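Local coordinates for protein arylsulfatase (Pseudoalteromonas sp. MB47, PDB 7AJ0) that probably hydrolyses sulfate esters of the polysaccharide fucoidan, acting as a calcium-binding sulfatase that assembles into a hexamer, at residues A[16-21]-A[27-32]; A[385-390]-A[404-409]; A[370-375]-A[434-439]; A[379-384]-A[392-397]. One frame throughout, in Å; residues are numbered along the deposited sequence.

Overall arrangement
From the N terminus, interaction 1 comes first, closing a short hairpin-like loop between residues 16-21 and 27-32 just before helix 31-48. The other three lie much later and interlock. Interaction 3 spans the longest loop, joining residues 370-375, beside strand 91-97 of the large mixed sheet, to the 434-439 turn of the C-terminal antiparallel sheet. Interactions 2 and 4 both nest inside that loop and cross each other: both start on helix 377-387, which interaction 4 ties to 392-397 and interaction 2 to 404-409. Their centres are about 10 Å apart, and Thr383 OG1 hydrogen-bonds Gln405 N. Lys21 NZ, reaching Ser396 OG, connects interaction 1 with interaction 4.

Interaction 1: A[16-21]-A[27-32]; sequences DAIVEK and AIPRPE
A single antiparallel beta bridge between Ile18 and Ala27 closes the loop that leads into helix 31-48, and the evidence is a reciprocal pair of backbone bonds. Ile18 N donates to Ala27 O at 2.9 Å with an N-H...O angle of 153°. The return bond from Ala27 N to Ile18 O is weak at 3.4 Å. Ala17 CA lies 3.3 Å from Ala27 O, so this carbonyl takes one true hydrogen bond and, beside it, a weaker CA-H...O contact. Beyond the bridge, Pro29 sits against two residues of the 16-21 segment: its CD lies 3.3 Å from Asp16 O, and its CG meets Ile18 CG1 at 3.5 Å. The Ile18 and Pro29 side chains cross at about a right angle. Ile18 CG1 is placed for this by standing beside the backbone N, anti to the carbonyl carbon (chi1 -60°). On the other flank Glu20 bends, and Glu20 OE2 rests 3.7 Å from Ala27 CB. That methyl is also covered by Ile403 and Arg417. The polar end of Asp16 is directed to Lys207 of the second subunit, with which OD2 forms a salt bridge, so this N-terminal loop takes part in the assembly. A water links the same OD2 to Arg30 NH2, but both of its bonds are weak. Arg30 is the N-cap residue of helix 31-48, and Ile28 CG2 lies over the centre of its guanidinium, 3.4 Å above the plane.

Interaction 2: A[385-390]-A[404-409]; sequences LRLGGV and DQTAFL
Arg386 and Asp404 form the one salt bridge across this contact. NH1 donates to the syn lone pair of OD2 at 2.9 Å, with an N-H...O angle of 141°; the guanidinium and carboxylate planes are 66° apart, which does not fit a flat two-pronged pair, and OD1 is taken by Thr406. On the other branch, Arg386 NH2 pairs with Glu34 of helix 31-48, which gives the guanidinium a second acidic partner.

The van der Waals contacts follow the same arginine. Its CG, held anti to the backbone N (chi1 179°), runs past Asp404 OD2 at 3.2 Å, and CD comes 3.5 Å from Thr406 OG1. Thr406 CG2 covers one guanidinium face, 3.8 Å above the plane and displaced toward its rim, while Leu387 CD2 touches Thr406 OG1 more loosely.

Hydrogen bonds within 404-409 fix the acid. Asp404 OD1 accepts from Thr406 OG1 at 2.9 Å, by its syn lone pair, and from Thr406 N at 3.0 Å, from above the carboxylate plane. With an alanine here, Arg386 NH1 would probably be left without its mate on this loop, and Thr406 without the acceptor shared by its N and OG1.

The two sides are typical helix boundaries: a Schellman motif at Gly389 ends helix 377-387, and an Asx turn at Asp404 leads into helix 406-409.

Interaction 3: A[370-375]-A[434-439]; sequences VNNGLM and WLDYKI
The amide of Asn372 and the carboxylate of Asp436 come near each other at a slant, with planes only 23° apart, yet the closest approach, Asn372 ND2 to Asp436 OD1, is 4.1 Å, too long for a hydrogen bond. Both groups find their firm partners beside the contact: Asn372 OD1 bonds Ser95 and Thr94 of strand 91-97, whereas Asp436 uses OD1 for a salt bridge to Arg433 and OD2 for a hydrogen bond to Asn471. Two rings lie within 434-439. Leu435 CD1 lies over one face of the Trp434 ring, 3.5 Å above the plane and shifted toward the rim, and Trp434 O sits in plane at the edge of the Tyr437 ring.

The other touch is a loose van der Waals one: Leu374 CG, beside the backbone N (chi1 -63°), carries Leu374 CD2 to 4.2 Å from Leu435 O. Leu435 O is bonded by Arg433 NE, and the Arg433 side chain also packs on Asn372 and Leu374, which fills in a sparse direct contact.

Within 370-375, Gly373 N donates to Asn371 OD1 at 2.9 Å, closing an Asx turn. In the other segment, Trp434 N to Tyr437 O and Tyr437 N to Trp434 O, each 3.0 Å, close a type II' turn whose first corner, Leu435, has positive phi (61°). This is a 2:2 beta hairpin, its loop two residues long, joining strands 428-434 and 437-440 of the C-terminal antiparallel sheet beside the main sulfatase sheet.

Interaction 4: A[379-384]-A[392-397]; sequences DIYMTS and DELPSN
Leu394 carries its side of this buried contact, reaching toward helix 377-387 against Tyr381 and Met382. From CB, which already points to the helix, CG stands beside the backbone N and anti to the carbonyl carbon (chi1 -72°), and the chain then forks toward two different partners. Branch CD1 goes to Met382, with SD at 3.8 Å and CE at 3.9 Å. The methionine meets it with a folded chain, bent at chi2 and chi3, which also sets CE in plane at the edge of the Tyr381 ring. Branch CD2 goes to Tyr381, ending 3.4 Å from OH and 4.4 Å from CZ. It approaches near the ring plane, at the edge rather than over a face, and the two side chains run past one another, pointing opposite ways. Phe400 packs on all three residues, and Leu144 of helix 141-146 adds to the cover of Leu394. No hydrogen bond joins the segments; the tyrosine hydroxyl has its polar partner in Val139 O. CD2, a methyl, can offer that oxygen van der Waals contact only, and the 392-397 loop is held to the helix here by apolar packing.

Interaction 1: A[16-21]-A[27-32]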
loop_
_atom_site.group_PDB
_atom_site.type_symbol
_atom_site.label_atom_id
_atom_site.label_comp_id
_atom_site.label_asym_id
_atom_site.label_seq_id
_atom_site.Cartn_x
_atom_site.Cartn_y
_atom_site.Cartn_z
ATOM N N ASP A 16 -26.439 -23.086 23.024
ATOM C CA ASP A 16 -27.198 -24.324 22.927
ATOM C C ASP A 16 -26.396 -25.543 23.360
ATOM O O ASP A 16 -26.922 -26.660 23.317
ATOM C CB ASP A 16 -27.686 -24.534 21.487
ATOM C CG ASP A 16 -28.658 -23.463 21.035
ATOM O OD1 ASP A 16 -29.396 -22.922 21.886
ATOM O OD2 ASP A 16 -28.686 -23.167 19.822
ATOM N N ALA A 17 -25.148 -25.368 23.764
ATOM C CA ALA A 17 -24.312 -26.498 24.142
ATOM C C ALA A 17 -24.552 -26.876 25.599
ATOM O O ALA A 17 -24.991 -26.065 26.416
ATOM C CB ALA A 17 -22.835 -26.187 23.912
ATOM N N ILE A 18 -24.248 -28.132 25.915
ATOM C CA ILE A 18 -24.507 -28.704 27.229
ATOM C C ILE A 18 -23.233 -29.360 27.737
ATOM O O ILE A 18 -22.519 -30.027 26.978
ATOM C CB ILE A 18 -25.662 -29.727 27.179
ATOM C CG1 ILE A 18 -26.953 -29.052 26.701
ATOM C CG2 ILE A 18 -25.864 -30.374 28.540
ATOM C CD1 ILE A 18 -27.462 -27.956 27.622
ATOM N N VAL A 19 -22.948 -29.172 29.022
ATOM C CA VAL A 19 -21.788 -29.796 29.645
ATOM C C VAL A 19 -22.151 -31.230 30.013
ATOM O O VAL A 19 -23.041 -31.465 30.835
ATOM C CB VAL A 19 -21.328 -29.013 30.880
ATOM C CG1 VAL A 19 -20.209 -29.766 31.587
ATOM C CG2 VAL A 19 -20.880 -27.612 30.489
ATOM N N GLU A 20 -21.461 -32.191 29.401
ATOM C CA GLU A 20 -21.664 -33.613 29.713
ATOM C C GLU A 20 -20.650 -34.036 30.773
ATOM O O GLU A 20 -21.010 -34.277 31.928
ATOM C CB GLU A 20 -21.570 -34.444 28.433
ATOM C CG GLU A 20 -22.777 -34.247 27.507
ATOM C CD GLU A 20 -22.411 -34.183 26.031
ATOM O OE1 GLU A 20 -22.053 -35.228 25.446
ATOM O OE2 GLU A 20 -22.488 -33.078 25.452
ATOM N N LYS A 21 -19.373 -34.118 30.391
ATOM C CA LYS A 21 -18.282 -34.313 31.341
ATOM C C LYS A 21 -17.481 -33.020 31.460
ATOM O O LYS A 21 -17.210 -32.369 30.445
ATOM C CB LYS A 21 -17.365 -35.457 30.895
ATOM C CG LYS A 21 -16.441 -36.001 31.984
ATOM C CD LYS A 21 -15.533 -37.107 31.439
ATOM C CE LYS A 21 -14.440 -37.501 32.437
ATOM N NZ LYS A 21 -13.291 -38.202 31.777
ATOM N N ALA A 27 -21.133 -29.750 23.858
ATOM C CA ALA A 27 -21.696 -30.075 22.558
ATOM C C ALA A 27 -23.184 -29.759 22.540
ATOM O O ALA A 27 -23.848 -29.750 23.579
ATOM C CB ALA A 27 -21.480 -31.556 22.204
ATOM N N ILE A 28 -23.697 -29.500 21.347
ATOM C CA ILE A 28 -25.130 -29.248 21.175
ATOM C C ILE A 28 -25.858 -30.587 21.120
ATOM O O ILE A 28 -25.497 -31.445 20.299
ATOM C CB ILE A 28 -25.381 -28.437 19.907
ATOM C CG1 ILE A 28 -24.718 -27.063 20.007
ATOM C CG2 ILE A 28 -26.879 -28.292 19.657
ATOM C CD1 ILE A 28 -24.631 -26.327 18.685
ATOM N N PRO A 29 -26.871 -30.809 21.957
ATOM C CA PRO A 29 -27.618 -32.070 21.867
ATOM C C PRO A 29 -28.340 -32.191 20.533
ATOM O O PRO A 29 -28.944 -31.236 20.042
ATOM C CB PRO A 29 -28.607 -31.988 23.039
ATOM C CG PRO A 29 -28.042 -30.954 23.960
ATOM C CD PRO A 29 -27.334 -29.970 23.079
ATOM N N ARG A 30 -28.261 -33.383 19.943
ATOM C CA ARG A 30 -29.019 -33.729 18.739
ATOM C C ARG A 30 -29.750 -35.043 18.988
ATOM O O ARG A 30 -29.485 -36.059 18.336
ATOM C CB ARG A 30 -28.101 -33.832 17.524
ATOM C CG ARG A 30 -27.294 -32.575 17.231
ATOM C CD ARG A 30 -28.179 -31.396 16.858
ATOM N NE ARG A 30 -27.389 -30.220 16.504
ATOM C CZ ARG A 30 -27.869 -28.981 16.436
ATOM N NH1 ARG A 30 -29.146 -28.745 16.704
ATOM N NH2 ARG A 30 -27.067 -27.976 16.107
ATOM N N PRO A 31 -30.696 -35.053 19.933
ATOM C CA PRO A 31 -31.234 -36.341 20.409
ATOM C C PRO A 31 -31.943 -37.155 19.342
ATOM O O PRO A 31 -31.868 -38.389 19.372
ATOM C CB PRO A 31 -32.192 -35.923 21.539
ATOM C CG PRO A 31 -32.518 -34.486 21.265
ATOM C CD PRO A 31 -31.295 -33.897 20.625
ATOM N N GLU A 32 -32.638 -36.510 18.401
ATOM C CA GLU A 32 -33.305 -37.275 17.350
ATOM C C GLU A 32 -32.292 -37.837 16.358
ATOM O O GLU A 32 -32.411 -38.988 15.922
ATOM C CB GLU A 32 -34.340 -36.406 16.638
ATOM C CG GLU A 32 -35.495 -35.964 17.531
ATOM C CD GLU A 32 -36.211 -37.131 18.194
ATOM O OE1 GLU A 32 -36.528 -38.119 17.495
ATOM O OE2 GLU A 32 -36.444 -37.064 19.419
HETATM O O HOH W 1 -28.801 -25.296 17.240
#

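Interaction 2: A[385-390]-A[404-409]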
loop_
_atom_site.group_PDB
_atom_site.type_symbol
_atom_site.label_atom_id
_atom_site.label_comp_id
_atom_site.label_asym_id
_atom_site.label_seq_id
_atom_site.Cartn_x
_atom_site.Cartn_y
_atom_site.Cartn_z
ATOM N N LEU A 385 -13.331 -42.462 18.607
ATOM C CA LEU A 385 -13.364 -43.092 19.921
ATOM C C LEU A 385 -14.756 -43.607 20.261
ATOM O O LEU A 385 -14.890 -44.633 20.936
ATOM C CB LEU A 385 -12.896 -42.111 20.992
ATOM C CG LEU A 385 -11.463 -41.591 20.879
ATOM C CD1 LEU A 385 -11.098 -40.810 22.137
ATOM C CD2 LEU A 385 -10.477 -42.718 20.630
ATOM N N ARG A 386 -15.803 -42.911 19.811
ATOM C CA ARG A 386 -17.158 -43.361 20.112
ATOM C C ARG A 386 -17.533 -44.577 19.273
ATOM O O ARG A 386 -18.215 -45.485 19.760
ATOM C CB ARG A 386 -18.149 -42.217 19.892
ATOM C CG ARG A 386 -19.600 -42.588 20.147
ATOM C CD ARG A 386 -20.301 -42.986 18.859
ATOM N NE ARG A 386 -21.649 -43.494 19.101
ATOM C CZ ARG A 386 -22.731 -42.730 19.231
ATOM N NH1 ARG A 386 -22.634 -41.409 19.147
ATOM N NH2 ARG A 386 -23.912 -43.292 19.446
ATOM N N LEU A 387 -17.097 -44.616 18.011
ATOM C CA LEU A 387 -17.379 -45.779 17.174
ATOM C C LEU A 387 -16.771 -47.048 17.761
ATOM O O LEU A 387 -17.317 -48.140 17.573
ATOM C CB LEU A 387 -16.858 -45.549 15.756
ATOM C CG LEU A 387 -17.599 -44.495 14.933
ATOM C CD1 LEU A 387 -16.898 -44.251 13.606
ATOM C CD2 LEU A 387 -19.051 -44.905 14.704
ATOM N N GLY A 388 -15.650 -46.927 18.467
ATOM C CA GLY A 388 -15.036 -48.041 19.152
ATOM C C GLY A 388 -15.448 -48.215 20.596
ATOM O O GLY A 388 -15.008 -49.167 21.247
ATOM N N GLY A 389 -16.277 -47.316 21.124
ATOM C CA GLY A 389 -16.765 -47.422 22.484
ATOM C C GLY A 389 -15.699 -47.239 23.543
ATOM O O GLY A 389 -15.570 -48.076 24.442
ATOM N N VAL A 390 -14.942 -46.143 23.469
ATOM C CA VAL A 390 -13.800 -45.965 24.357
ATOM C C VAL A 390 -13.662 -44.528 24.842
ATOM O O VAL A 390 -12.588 -44.123 25.303
ATOM C CB VAL A 390 -12.499 -46.411 23.652
ATOM C CG1 VAL A 390 -12.553 -47.886 23.301
ATOM C CG2 VAL A 390 -12.264 -45.579 22.393
ATOM N N ASP A 404 -17.817 -35.611 19.652
ATOM C CA ASP A 404 -18.351 -36.740 18.901
ATOM C C ASP A 404 -19.399 -36.248 17.909
ATOM O O ASP A 404 -20.393 -35.633 18.303
ATOM C CB ASP A 404 -18.956 -37.762 19.861
ATOM C CG ASP A 404 -19.628 -38.917 19.140
ATOM O OD1 ASP A 404 -19.291 -39.166 17.964
ATOM O OD2 ASP A 404 -20.500 -39.571 19.751
ATOM N N GLN A 405 -19.174 -36.516 16.622
ATOM C CA GLN A 405 -20.061 -36.060 15.559
ATOM C C GLN A 405 -20.788 -37.212 14.872
ATOM O O GLN A 405 -21.297 -37.043 13.759
ATOM C CB GLN A 405 -19.272 -35.252 14.525
ATOM C CG GLN A 405 -18.689 -33.949 15.049
ATOM C CD GLN A 405 -19.718 -32.838 15.134
ATOM O OE1 GLN A 405 -20.920 -33.093 15.193
ATOM N NE2 GLN A 405 -19.250 -31.595 15.131
ATOM N N THR A 406 -20.845 -38.383 15.508
ATOM C CA THR A 406 -21.512 -39.523 14.886
ATOM C C THR A 406 -22.965 -39.202 14.556
ATOM O O THR A 406 -23.466 -39.583 13.492
ATOM C CB THR A 406 -21.422 -40.744 15.802
ATOM O OG1 THR A 406 -20.050 -41.136 15.943
ATOM C CG2 THR A 406 -22.223 -41.904 15.234
ATOM N N ALA A 407 -23.659 -38.499 15.456
ATOM C CA ALA A 407 -25.032 -38.087 15.187
ATOM C C ALA A 407 -25.117 -37.074 14.053
ATOM O O ALA A 407 -26.175 -36.939 13.429
ATOM C CB ALA A 407 -25.661 -37.496 16.450
ATOM N N PHE A 408 -24.030 -36.355 13.779
ATOM C CA PHE A 408 -24.009 -35.393 12.682
ATOM C C PHE A 408 -23.734 -36.081 11.351
ATOM O O PHE A 408 -24.387 -35.777 10.347
ATOM C CB PHE A 408 -22.962 -34.319 12.991
ATOM C CG PHE A 408 -22.680 -33.377 11.855
ATOM C CD1 PHE A 408 -23.697 -32.652 11.259
ATOM C CD2 PHE A 408 -21.379 -33.191 11.410
ATOM C CE1 PHE A 408 -23.427 -31.773 10.223
ATOM C CE2 PHE A 408 -21.101 -32.313 10.378
ATOM C CZ PHE A 408 -22.126 -31.602 9.783
ATOM N N LEU A 409 -22.798 -37.034 11.335
ATOM C CA LEU A 409 -22.410 -37.683 10.090
ATOM C C LEU A 409 -23.422 -38.725 9.627
ATOM O O LEU A 409 -23.532 -38.975 8.422
ATOM C CB LEU A 409 -21.038 -38.343 10.250
ATOM C CG LEU A 409 -19.843 -37.418 10.480
ATOM C CD1 LEU A 409 -18.590 -38.225 10.790
ATOM C CD2 LEU A 409 -19.612 -36.524 9.274
#

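Interaction 3: A[370-375]-A[434-439]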
loop_
_atom_site.group_PDB
_atom_site.type_symbol
_atom_site.label_atom_id
_atom_site.label_comp_id
_atom_site.label_asym_id
_atom_site.label_seq_id
_atom_site.Cartn_x
_atom_site.Cartn_y
_atom_site.Cartn_z
ATOM N N VAL A 370 -24.550 -32.299 1.005
ATOM C CA VAL A 370 -23.630 -31.187 1.208
ATOM C C VAL A 370 -24.088 -30.467 2.469
ATOM O O VAL A 370 -25.215 -29.956 2.523
ATOM C CB VAL A 370 -23.591 -30.235 0.005
ATOM C CG1 VAL A 370 -22.419 -29.275 0.136
ATOM C CG2 VAL A 370 -23.495 -31.020 -1.291
ATOM N N ASN A 371 -23.227 -30.444 3.483
ATOM C CA ASN A 371 -23.583 -29.955 4.809
ATOM C C ASN A 371 -22.544 -28.945 5.265
ATOM O O ASN A 371 -21.345 -29.240 5.265
ATOM C CB ASN A 371 -23.675 -31.114 5.805
ATOM C CG ASN A 371 -24.453 -30.752 7.051
ATOM O OD1 ASN A 371 -24.377 -29.626 7.540
ATOM N ND2 ASN A 371 -25.212 -31.708 7.571
ATOM N N ASN A 372 -23.008 -27.760 5.663
ATOM C CA ASN A 372 -22.133 -26.674 6.083
ATOM C C ASN A 372 -21.967 -26.611 7.599
ATOM O O ASN A 372 -21.500 -25.594 8.123
ATOM C CB ASN A 372 -22.671 -25.343 5.552
ATOM C CG ASN A 372 -21.607 -24.263 5.488
ATOM O OD1 ASN A 372 -20.423 -24.550 5.307
ATOM N ND2 ASN A 372 -22.025 -23.011 5.632
ATOM N N GLY A 373 -22.331 -27.676 8.311
ATOM C CA GLY A 373 -22.197 -27.674 9.756
ATOM C C GLY A 373 -20.746 -27.701 10.198
ATOM O O GLY A 373 -19.881 -28.293 9.553
ATOM N N LEU A 374 -20.481 -27.051 11.328
ATOM C CA LEU A 374 -19.112 -26.902 11.797
ATOM C C LEU A 374 -18.540 -28.246 12.233
ATOM O O LEU A 374 -19.190 -29.023 12.933
ATOM C CB LEU A 374 -19.052 -25.916 12.962
ATOM C CG LEU A 374 -19.465 -24.472 12.678
ATOM C CD1 LEU A 374 -19.203 -23.608 13.913
ATOM C CD2 LEU A 374 -18.742 -23.917 11.466
ATOM N N MET A 375 -17.304 -28.516 11.812
ATOM C CA MET A 375 -16.607 -29.730 12.213
ATOM C C MET A 375 -15.112 -29.452 12.250
ATOM O O MET A 375 -14.606 -28.591 11.526
ATOM C CB MET A 375 -16.914 -30.897 11.271
ATOM C CG MET A 375 -16.269 -32.202 11.702
ATOM S SD MET A 375 -17.190 -33.659 11.186
ATOM C CE MET A 375 -16.050 -34.961 11.661
ATOM N N TRP A 434 -18.431 -18.838 14.919
ATOM C CA TRP A 434 -19.686 -19.162 15.590
ATOM C C TRP A 434 -20.806 -18.886 14.603
ATOM O O TRP A 434 -20.908 -17.776 14.072
ATOM C CB TRP A 434 -19.842 -18.343 16.868
ATOM C CG TRP A 434 -21.207 -18.393 17.454
ATOM C CD1 TRP A 434 -21.944 -19.507 17.719
ATOM C CD2 TRP A 434 -22.001 -17.277 17.865
ATOM N NE1 TRP A 434 -23.154 -19.154 18.261
ATOM C CE2 TRP A 434 -23.215 -17.790 18.363
ATOM C CE3 TRP A 434 -21.807 -15.893 17.858
ATOM C CZ2 TRP A 434 -24.227 -16.969 18.848
ATOM C CZ3 TRP A 434 -22.813 -15.080 18.339
ATOM C CH2 TRP A 434 -24.009 -15.621 18.829
ATOM N N LEU A 435 -21.639 -19.893 14.353
ATOM C CA LEU A 435 -22.660 -19.825 13.305
ATOM C C LEU A 435 -21.895 -19.619 11.999
ATOM O O LEU A 435 -20.987 -20.409 11.696
ATOM C CB LEU A 435 -23.688 -18.758 13.645
ATOM C CG LEU A 435 -24.411 -18.921 14.984
ATOM C CD1 LEU A 435 -25.150 -17.643 15.371
ATOM C CD2 LEU A 435 -25.372 -20.102 14.931
ATOM N N ASP A 436 -22.198 -18.587 11.218
ATOM C CA ASP A 436 -21.474 -18.287 9.991
ATOM C C ASP A 436 -20.668 -16.998 10.123
ATOM O O ASP A 436 -20.414 -16.312 9.131
ATOM C CB ASP A 436 -22.450 -18.210 8.819
ATOM C CG ASP A 436 -23.247 -19.496 8.640
ATOM O OD1 ASP A 436 -22.669 -20.590 8.821
ATOM O OD2 ASP A 436 -24.452 -19.415 8.323
ATOM N N TYR A 437 -20.251 -16.671 11.345
ATOM C CA TYR A 437 -19.527 -15.440 11.636
ATOM C C TYR A 437 -18.111 -15.767 12.084
ATOM O O TYR A 437 -17.909 -16.589 12.983
ATOM C CB TYR A 437 -20.253 -14.628 12.712
ATOM C CG TYR A 437 -21.673 -14.280 12.328
ATOM C CD1 TYR A 437 -21.955 -13.120 11.617
ATOM C CD2 TYR A 437 -22.729 -15.117 12.659
ATOM C CE1 TYR A 437 -23.248 -12.803 11.255
ATOM C CE2 TYR A 437 -24.025 -14.807 12.303
ATOM C CZ TYR A 437 -24.278 -13.649 11.603
ATOM O OH TYR A 437 -25.570 -13.338 11.242
ATOM N N LYS A 438 -17.138 -15.124 11.448
ATOM C CA LYS A 438 -15.719 -15.293 11.741
ATOM C C LYS A 438 -15.232 -14.046 12.466
ATOM O O LYS A 438 -15.264 -12.948 11.902
ATOM C CB LYS A 438 -14.939 -15.523 10.447
ATOM C CG LYS A 438 -13.430 -15.569 10.597
ATOM C CD LYS A 438 -12.963 -16.865 11.224
ATOM C CE LYS A 438 -11.449 -16.981 11.161
ATOM N NZ LYS A 438 -10.929 -17.012 9.762
ATOM N N ILE A 439 -14.789 -14.212 13.710
ATOM C CA ILE A 439 -14.352 -13.102 14.552
ATOM C C ILE A 439 -12.854 -13.241 14.784
ATOM O O ILE A 439 -12.390 -14.272 15.290
ATOM C CB ILE A 439 -15.111 -13.070 15.886
ATOM C CG1 ILE A 439 -16.622 -13.054 15.650
ATOM C CG2 ILE A 439 -14.704 -11.854 16.705
ATOM C CD1 ILE A 439 -17.258 -14.424 15.705
#

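Interaction 4: A[379-384]-A[392-397]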
loop_
_atom_site.group_PDB
_atom_site.type_symbol
_atom_site.label_atom_id
_atom_site.label_comp_id
_atom_site.label_asym_id
_atom_site.label_seq_id
_atom_site.Cartn_x
_atom_site.Cartn_y
_atom_site.Cartn_z
ATOM N N ASP A 379 -12.732 -33.516 15.984
ATOM C CA ASP A 379 -13.997 -34.242 15.968
ATOM C C ASP A 379 -13.847 -35.613 15.319
ATOM O O ASP A 379 -14.587 -36.542 15.662
ATOM C CB ASP A 379 -15.065 -33.424 15.241
ATOM C CG ASP A 379 -15.390 -32.122 15.954
ATOM O OD1 ASP A 379 -15.035 -31.990 17.144
ATOM O OD2 ASP A 379 -16.010 -31.236 15.326
ATOM N N ILE A 380 -12.911 -35.760 14.381
ATOM C CA ILE A 380 -12.629 -37.080 13.825
ATOM C C ILE A 380 -12.087 -37.997 14.913
ATOM O O ILE A 380 -12.481 -39.164 15.026
ATOM C CB ILE A 380 -11.649 -36.969 12.643
ATOM C CG1 ILE A 380 -12.254 -36.110 11.530
ATOM C CG2 ILE A 380 -11.296 -38.356 12.118
ATOM C CD1 ILE A 380 -11.257 -35.679 10.468
ATOM N N TYR A 381 -11.169 -37.476 15.731
ATOM C CA TYR A 381 -10.639 -38.237 16.857
ATOM C C TYR A 381 -11.756 -38.681 17.790
ATOM O O TYR A 381 -11.880 -39.869 18.107
ATOM C CB TYR A 381 -9.609 -37.376 17.592
ATOM C CG TYR A 381 -9.147 -37.894 18.932
ATOM C CD1 TYR A 381 -9.900 -37.678 20.079
ATOM C CD2 TYR A 381 -7.940 -38.563 19.059
ATOM C CE1 TYR A 381 -9.475 -38.132 21.306
ATOM C CE2 TYR A 381 -7.507 -39.023 20.283
ATOM C CZ TYR A 381 -8.278 -38.805 21.402
ATOM O OH TYR A 381 -7.852 -39.264 22.626
ATOM N N MET A 382 -12.590 -37.738 18.231
ATOM C CA MET A 382 -13.629 -38.065 19.201
ATOM C C MET A 382 -14.713 -38.940 18.586
ATOM O O MET A 382 -15.287 -39.791 19.274
ATOM C CB MET A 382 -14.236 -36.782 19.764
ATOM C CG MET A 382 -14.862 -36.947 21.141
ATOM S SD MET A 382 -13.672 -37.477 22.390
ATOM C CE MET A 382 -12.635 -36.024 22.540
ATOM N N THR A 383 -15.013 -38.740 17.301
ATOM C CA THR A 383 -15.945 -39.624 16.609
ATOM C C THR A 383 -15.384 -41.039 16.519
ATOM O O THR A 383 -16.107 -42.018 16.734
ATOM C CB THR A 383 -16.244 -39.066 15.214
ATOM O OG1 THR A 383 -16.812 -37.752 15.333
ATOM C CG2 THR A 383 -17.206 -39.967 14.457
ATOM N N SER A 384 -14.090 -41.163 16.214
ATOM C CA SER A 384 -13.465 -42.480 16.166
ATOM C C SER A 384 -13.567 -43.189 17.512
ATOM O O SER A 384 -13.852 -44.390 17.568
ATOM C CB SER A 384 -11.999 -42.350 15.750
ATOM O OG SER A 384 -11.876 -41.832 14.437
ATOM N N ASP A 392 -15.067 -43.192 27.458
ATOM C CA ASP A 392 -14.956 -43.156 28.913
ATOM C C ASP A 392 -13.538 -43.413 29.414
ATOM O O ASP A 392 -13.307 -43.327 30.627
ATOM C CB ASP A 392 -15.911 -44.177 29.544
ATOM C CG ASP A 392 -15.513 -45.618 29.254
ATOM O OD1 ASP A 392 -14.527 -45.844 28.519
ATOM O OD2 ASP A 392 -16.193 -46.531 29.770
ATOM N N GLU A 393 -12.595 -43.723 28.528
ATOM C CA GLU A 393 -11.216 -43.994 28.910
ATOM C C GLU A 393 -10.336 -42.750 28.901
ATOM O O GLU A 393 -9.136 -42.858 29.176
ATOM C CB GLU A 393 -10.612 -45.049 27.973
ATOM C CG GLU A 393 -11.259 -46.425 28.075
ATOM C CD GLU A 393 -10.926 -47.138 29.376
ATOM O OE1 GLU A 393 -9.751 -47.091 29.798
ATOM O OE2 GLU A 393 -11.839 -47.742 29.979
ATOM N N LEU A 394 -10.890 -41.581 28.601
ATOM C CA LEU A 394 -10.071 -40.375 28.493
ATOM C C LEU A 394 -9.716 -39.854 29.883
ATOM O O LEU A 394 -10.601 -39.739 30.737
ATOM C CB LEU A 394 -10.806 -39.296 27.706
ATOM C CG LEU A 394 -10.966 -39.508 26.201
ATOM C CD1 LEU A 394 -11.764 -38.359 25.598
ATOM C CD2 LEU A 394 -9.618 -39.631 25.517
ATOM N N PRO A 395 -8.449 -39.520 30.141
ATOM C CA PRO A 395 -8.082 -39.026 31.476
ATOM C C PRO A 395 -8.836 -37.751 31.829
ATOM O O PRO A 395 -9.046 -36.876 30.987
ATOM C CB PRO A 395 -6.569 -38.783 31.367
ATOM C CG PRO A 395 -6.289 -38.682 29.902
ATOM C CD PRO A 395 -7.294 -39.567 29.224
ATOM N N SER A 396 -9.232 -37.651 33.098
ATOM C CA SER A 396 -10.097 -36.571 33.551
ATOM C C SER A 396 -9.348 -35.289 33.890
ATOM O O SER A 396 -9.991 -34.254 34.097
ATOM C CB SER A 396 -10.890 -37.030 34.779
ATOM O OG SER A 396 -11.584 -38.233 34.504
ATOM N N ASN A 397 -8.021 -35.327 33.956
ATOM C CA ASN A 397 -7.225 -34.143 34.248
ATOM C C ASN A 397 -6.851 -33.361 32.997
ATOM O O ASN A 397 -6.153 -32.347 33.103
ATOM C CB ASN A 397 -5.952 -34.545 35.001
ATOM C CG ASN A 397 -5.045 -35.435 34.177
ATOM O OD1 ASN A 397 -5.398 -36.568 33.850
ATOM N ND2 ASN A 397 -3.866 -34.929 33.842
#